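Local coordinates for protein halocarboxylic acid dehalogenase DehI (PDB 3BJX) that hydrolyses the carbon-halogen bond of alpha-haloacids, as a group I haloacid dehalogenase, at residues A[74-80]-A[245-251]; A[81-87]-A[130-134]. All coordinates share one frame; numbering follows the deposited sequence.

Interaction 1: A[74-80]-A[245-251]; sequences ALITRYA and ELVRGLP
Y79 reaches across from the first turn of helix 78-90 and lies along the chain that leaves helix 230-248 at G249, L250 and P251. CG stands anti to the backbone N (chi1 -179°), an orientation that sends the ring over the proline. CB begins the contact 3.9 Å from P251 CD, and CG is met by the same methylene, so that P251 CD makes a CH-pi contact with one face of the ring. Further out, CD2 touches the methyl L250 CD2 at 3.8 Å, while L250 CA sits over the same face, offset toward the rim, in a second CH-pi contact. CE1 comes within 3.2 Å of G249 O, which approaches obliquely. At the tip, OH donates to L246 O over 2.8 Å, lying in the carbonyl plane on a lone pair, the C=O to OH angle being 124°. The contact thus ties the start of one helix to the end of another in the all-helical fold of DehI: the acceptor belongs to the last turn of helix 230-248, where its other bond within the segment, from G249 N, is weak. L157 of helix 155-158 also packs on Y79. The turn carrying the tyrosine is fixed by T77, the N-cap residue. Its OG1 accepts from A80 N at 3.0 Å (N-H...O angle 163°) and donates to A74 O at 2.9 Å. T77 CG2 slides past P251 CG, while the methyl L250 CD2 lies 3.8 Å from A74 O, close to A74 CB.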
loop_
_atom_site.group_PDB
_atom_site.type_symbol
_atom_site.label_atom_id
_atom_site.label_comp_id
_atom_site.label_asym_id
_atom_site.label_seq_id
_atom_site.Cartn_x
_atom_site.Cartn_y
_atom_site.Cartn_z
ATOM N N ALA A 74 4.617 1.543 24.879
ATOM C CA ALA A 74 4.693 0.194 24.390
ATOM C C ALA A 74 5.981 0.036 23.574
ATOM O O ALA A 74 6.585 -1.040 23.519
ATOM C CB ALA A 74 3.469 -0.084 23.537
ATOM N N LEU A 75 6.416 1.127 22.956
ATOM C CA LEU A 75 7.563 1.060 22.081
ATOM C C LEU A 75 8.885 1.246 22.820
ATOM O O LEU A 75 9.951 1.209 22.202
ATOM C CB LEU A 75 7.416 2.024 20.893
ATOM C CG LEU A 75 6.203 1.914 19.964
ATOM C CD1 LEU A 75 6.407 2.886 18.854
ATOM C CD2 LEU A 75 6.001 0.537 19.380
ATOM N N ILE A 76 8.831 1.446 24.131
ATOM C CA ILE A 76 10.070 1.440 24.926
ATOM C C ILE A 76 10.243 0.189 25.775
ATOM O O ILE A 76 11.146 0.121 26.603
ATOM C CB ILE A 76 10.219 2.650 25.855
ATOM C CG1 ILE A 76 8.859 3.146 26.300
ATOM C CG2 ILE A 76 11.026 3.730 25.182
ATOM C CD1 ILE A 76 8.685 3.159 27.800
ATOM N N THR A 77 9.372 -0.786 25.569
ATOM C CA THR A 77 9.463 -2.039 26.266
ATOM C C THR A 77 10.596 -2.858 25.661
ATOM O O THR A 77 10.906 -2.713 24.467
ATOM C CB THR A 77 8.122 -2.828 26.222
ATOM O OG1 THR A 77 7.860 -3.282 24.892
ATOM C CG2 THR A 77 6.956 -1.965 26.699
ATOM N N ARG A 78 11.237 -3.679 26.498
ATOM C CA ARG A 78 12.151 -4.699 26.040
ATOM C C ARG A 78 11.504 -5.552 24.940
ATOM O O ARG A 78 12.167 -5.910 23.973
ATOM C CB ARG A 78 12.614 -5.562 27.219
ATOM C CG ARG A 78 13.417 -6.831 26.867
ATOM C CD ARG A 78 14.803 -6.553 26.269
ATOM N NE ARG A 78 15.601 -5.729 27.172
ATOM C CZ ARG A 78 16.563 -4.892 26.797
ATOM N NH1 ARG A 78 16.858 -4.748 25.522
ATOM N NH2 ARG A 78 17.204 -4.177 27.713
ATOM N N TYR A 79 10.218 -5.870 25.095
ATOM C CA TYR A 79 9.456 -6.562 24.060
ATOM C C TYR A 79 9.630 -5.877 22.711
ATOM O O TYR A 79 10.065 -6.522 21.758
ATOM C CB TYR A 79 7.959 -6.696 24.417
ATOM C CG TYR A 79 7.145 -7.450 23.360
ATOM C CD1 TYR A 79 6.668 -8.732 23.599
ATOM C CD2 TYR A 79 6.868 -6.869 22.108
ATOM C CE1 TYR A 79 5.914 -9.435 22.606
ATOM C CE2 TYR A 79 6.123 -7.545 21.126
ATOM C CZ TYR A 79 5.653 -8.826 21.382
ATOM O OH TYR A 79 4.933 -9.483 20.415
ATOM N N ALA A 80 9.324 -4.583 22.632
ATOM C CA ALA A 80 9.429 -3.862 21.373
ATOM C C ALA A 80 10.856 -3.873 20.803
ATOM O O ALA A 80 11.038 -3.944 19.581
ATOM C CB ALA A 80 8.911 -2.459 21.505
ATOM N N GLU A 245 2.232 -9.653 13.535
ATOM C CA GLU A 245 2.114 -10.554 14.679
ATOM C C GLU A 245 2.768 -9.946 15.910
ATOM O O GLU A 245 2.216 -10.017 17.020
ATOM C CB GLU A 245 2.761 -11.911 14.395
ATOM C CG GLU A 245 2.172 -12.648 13.195
ATOM C CD GLU A 245 3.035 -13.781 12.731
ATOM O OE1 GLU A 245 4.207 -13.843 13.130
ATOM O OE2 GLU A 245 2.555 -14.615 11.962
ATOM N N LEU A 246 3.951 -9.366 15.713
ATOM C CA LEU A 246 4.658 -8.744 16.805
ATOM C C LEU A 246 3.807 -7.652 17.462
ATOM O O LEU A 246 3.814 -7.550 18.692
ATOM C CB LEU A 246 6.056 -8.241 16.378
ATOM C CG LEU A 246 7.075 -9.371 16.199
ATOM C CD1 LEU A 246 8.265 -8.928 15.386
ATOM C CD2 LEU A 246 7.525 -9.923 17.544
ATOM N N VAL A 247 3.064 -6.851 16.686
ATOM C CA VAL A 247 2.227 -5.822 17.353
ATOM C C VAL A 247 1.019 -6.375 18.103
ATOM O O VAL A 247 0.571 -5.739 19.052
ATOM C CB VAL A 247 1.854 -4.539 16.498
ATOM C CG1 VAL A 247 2.988 -4.136 15.569
ATOM C CG2 VAL A 247 0.513 -4.696 15.755
ATOM N N ARG A 248 0.497 -7.532 17.683
ATOM C CA ARG A 248 -0.583 -8.228 18.396
ATOM C C ARG A 248 -0.174 -8.639 19.790
ATOM O O ARG A 248 -0.987 -8.580 20.709
ATOM C CB ARG A 248 -0.987 -9.519 17.694
ATOM C CG ARG A 248 -1.709 -9.335 16.436
ATOM C CD ARG A 248 -3.229 -9.388 16.563
ATOM N NE ARG A 248 -3.729 -9.386 15.184
ATOM C CZ ARG A 248 -3.887 -8.304 14.425
ATOM N NH1 ARG A 248 -3.675 -7.086 14.897
ATOM N NH2 ARG A 248 -4.278 -8.451 13.179
ATOM N N GLY A 249 1.084 -9.081 19.910
ATOM C CA GLY A 249 1.655 -9.612 21.146
ATOM C C GLY A 249 2.225 -8.524 22.029
ATOM O O GLY A 249 2.788 -8.801 23.087
ATOM N N LEU A 250 2.081 -7.272 21.620
ATOM C CA LEU A 250 2.609 -6.183 22.434
ATOM C C LEU A 250 1.961 -6.214 23.825
ATOM O O LEU A 250 0.786 -6.596 23.956
ATOM C CB LEU A 250 2.367 -4.832 21.767
ATOM C CG LEU A 250 3.462 -4.253 20.875
ATOM C CD1 LEU A 250 2.939 -3.056 20.108
ATOM C CD2 LEU A 250 4.677 -3.827 21.709
ATOM N N PRO A 251 2.738 -5.861 24.874
ATOM C CA PRO A 251 2.101 -5.591 26.162
ATOM C C PRO A 251 1.476 -4.191 26.134
ATOM O O PRO A 251 1.989 -3.286 25.443
ATOM C CB PRO A 251 3.283 -5.632 27.146
ATOM C CG PRO A 251 4.463 -5.249 26.341
ATOM C CD PRO A 251 4.207 -5.711 24.935
#

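Interaction 2: A[81-87]-A[130-134]; sequences EQAADEL and PKYLL
A84 packs against P130 and K131 where helix 81-87 crosses helix 130-134, a helix-helix packing in the core of this all-helical dehalogenase fold. The segment axes approach to 8.7 Å, with 117° between their N-to-C directions. Alanine and proline let the backbones close in locally, and A84 CA is 5.0 Å from P130 CA. The second helix is kinked at P130, whose N makes no bond to the preceding turn.

Apolar contacts fill the crossing. A84 CB presses on K131 CG at 3.6 Å, and the L134 methyl CD1 reaches both A84 CB and A83 CB. L87 CD1 rests 4.0 Å from L134 CG, the two leucines crossing at a slant, and L87 CB meets P130 CB.

The polar interaction is a buried salt bridge. The CB of E81 starts away from helix 130-134, but a bend at chi2 (76°) swings the carboxylate back, and K131 NZ donates to E81 OE1 at 2.8 Å. Y127 OH bonds both E81 OE2 and K131 NZ, and L45 O also takes a bond from the ammonium. With an alanine at this glutamate position, the K131 ammonium would probably lose its carboxylate mate in a buried setting, and Y127 OH one of its partners. K131 NZ meets OE1 on the syn side, 17° out of the carboxylate plane.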
loop_
_atom_site.group_PDB
_atom_site.type_symbol
_atom_site.label_atom_id
_atom_site.label_comp_id
_atom_site.label_asym_id
_atom_site.label_seq_id
_atom_site.Cartn_x
_atom_site.Cartn_y
_atom_site.Cartn_z
ATOM N N GLU A 81 11.855 -3.807 21.678
ATOM C CA GLU A 81 13.266 -3.828 21.263
ATOM C C GLU A 81 13.664 -5.198 20.694
ATOM O O GLU A 81 14.300 -5.287 19.645
ATOM C CB GLU A 81 14.173 -3.405 22.425
ATOM C CG GLU A 81 15.630 -3.149 22.053
ATOM C CD GLU A 81 15.862 -1.834 21.348
ATOM O OE1 GLU A 81 15.051 -0.887 21.533
ATOM O OE2 GLU A 81 16.875 -1.748 20.605
ATOM N N GLN A 82 13.232 -6.258 21.371
ATOM C CA GLN A 82 13.446 -7.628 20.927
ATOM C C GLN A 82 12.723 -7.909 19.602
ATOM O O GLN A 82 13.266 -8.584 18.728
ATOM C CB GLN A 82 13.004 -8.621 22.024
ATOM C CG GLN A 82 13.862 -9.880 22.119
ATOM C CD GLN A 82 15.345 -9.564 22.353
ATOM O OE1 GLN A 82 15.688 -8.594 23.043
ATOM N NE2 GLN A 82 16.229 -10.373 21.766
ATOM N N ALA A 83 11.501 -7.395 19.487
ATOM C CA ALA A 83 10.687 -7.436 18.276
ATOM C C ALA A 83 11.385 -6.755 17.100
ATOM O O ALA A 83 11.440 -7.315 16.000
ATOM C CB ALA A 83 9.335 -6.814 18.535
ATOM N N ALA A 84 11.941 -5.572 17.317
ATOM C CA ALA A 84 12.721 -4.882 16.277
ATOM C C ALA A 84 14.032 -5.601 15.986
ATOM O O ALA A 84 14.466 -5.621 14.852
ATOM C CB ALA A 84 13.004 -3.421 16.679
ATOM N N ASP A 85 14.661 -6.175 17.020
ATOM C CA ASP A 85 15.844 -7.011 16.865
ATOM C C ASP A 85 15.594 -8.189 15.919
ATOM O O ASP A 85 16.417 -8.435 15.030
ATOM C CB ASP A 85 16.371 -7.527 18.221
ATOM C CG ASP A 85 17.075 -6.442 19.060
ATOM O OD1 ASP A 85 17.364 -5.343 18.551
ATOM O OD2 ASP A 85 17.352 -6.699 20.246
ATOM N N GLU A 86 14.473 -8.904 16.121
ATOM C CA GLU A 86 14.093 -10.058 15.281
ATOM C C GLU A 86 13.898 -9.653 13.818
ATOM O O GLU A 86 14.505 -10.267 12.906
ATOM C CB GLU A 86 12.814 -10.748 15.799
ATOM C CG GLU A 86 12.186 -11.711 14.782
ATOM C CD GLU A 86 11.068 -12.594 15.330
ATOM O OE1 GLU A 86 10.602 -12.372 16.457
ATOM O OE2 GLU A 86 10.634 -13.526 14.595
ATOM N N LEU A 87 13.044 -8.640 13.603
ATOM C CA LEU A 87 12.790 -8.077 12.265
ATOM C C LEU A 87 14.073 -7.654 11.582
ATOM O O LEU A 87 14.262 -7.951 10.418
ATOM C CB LEU A 87 11.807 -6.899 12.297
ATOM C CG LEU A 87 10.365 -7.172 12.745
ATOM C CD1 LEU A 87 9.666 -5.887 13.118
ATOM C CD2 LEU A 87 9.551 -7.961 11.684
ATOM N N PRO A 130 13.487 -1.089 11.511
ATOM C CA PRO A 130 12.575 -2.094 12.100
ATOM C C PRO A 130 11.702 -1.535 13.242
ATOM O O PRO A 130 10.524 -1.939 13.390
ATOM C CB PRO A 130 13.524 -3.181 12.637
ATOM C CG PRO A 130 14.890 -2.545 12.710
ATOM C CD PRO A 130 14.905 -1.493 11.629
ATOM N N LYS A 131 12.246 -0.608 14.032
ATOM C CA LYS A 131 11.427 0.003 15.117
ATOM C C LYS A 131 10.240 0.763 14.533
ATOM O O LYS A 131 9.095 0.585 14.976
ATOM C CB LYS A 131 12.259 0.899 16.035
ATOM C CG LYS A 131 13.438 0.177 16.640
ATOM C CD LYS A 131 14.109 0.957 17.723
ATOM C CE LYS A 131 13.440 0.710 19.060
ATOM N NZ LYS A 131 14.208 1.387 20.170
ATOM N N TYR A 132 10.510 1.568 13.505
ATOM C CA TYR A 132 9.460 2.271 12.786
ATOM C C TYR A 132 8.463 1.361 12.098
ATOM O O TYR A 132 7.301 1.698 11.997
ATOM C CB TYR A 132 10.043 3.246 11.765
ATOM C CG TYR A 132 10.433 4.550 12.365
ATOM C CD1 TYR A 132 9.474 5.380 12.952
ATOM C CD2 TYR A 132 11.775 4.975 12.349
ATOM C CE1 TYR A 132 9.847 6.605 13.526
ATOM C CE2 TYR A 132 12.143 6.187 12.892
ATOM C CZ TYR A 132 11.182 6.994 13.493
ATOM O OH TYR A 132 11.561 8.201 14.014
ATOM N N LEU A 133 8.918 0.228 11.591
ATOM C CA LEU A 133 8.004 -0.777 11.037
ATOM C C LEU A 133 6.968 -1.263 12.066
ATOM O O LEU A 133 5.848 -1.585 11.694
ATOM C CB LEU A 133 8.785 -1.966 10.442
ATOM C CG LEU A 133 8.025 -3.107 9.759
ATOM C CD1 LEU A 133 7.063 -2.602 8.639
ATOM C CD2 LEU A 133 8.999 -4.189 9.223
ATOM N N LEU A 134 7.337 -1.304 13.342
ATOM C CA LEU A 134 6.411 -1.695 14.412
ATOM C C LEU A 134 5.421 -0.594 14.719
ATOM O O LEU A 134 4.218 -0.844 14.782
ATOM C CB LEU A 134 7.162 -2.049 15.694
ATOM C CG LEU A 134 7.916 -3.359 15.701
ATOM C CD1 LEU A 134 8.959 -3.286 16.795
ATOM C CD2 LEU A 134 6.981 -4.599 15.840
#

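Overall arrangement
Helix 78-90 serves both interactions: its first turn belongs to interaction 1 and the turns that follow to interaction 2, and the two centres are about 9 Å apart. In sequence, interaction 2 is nested inside the loop that interaction 1 closes. L246 and L134 join them, with L246 CB 3.8 Å from L134 CD2 and L246 CD1 3.6 Å from A83 O; A80 O likewise lies 3.5 Å from L134 CD1. Helices 78-90, 112-143 and 230-248 therefore pack as one cluster. E245 is salt-bridged to R242, and a sulfate, probably from the crystallisation liquor, lies about 3 Å from its side chain; R248 NE forms a salt bridge with a sulfate.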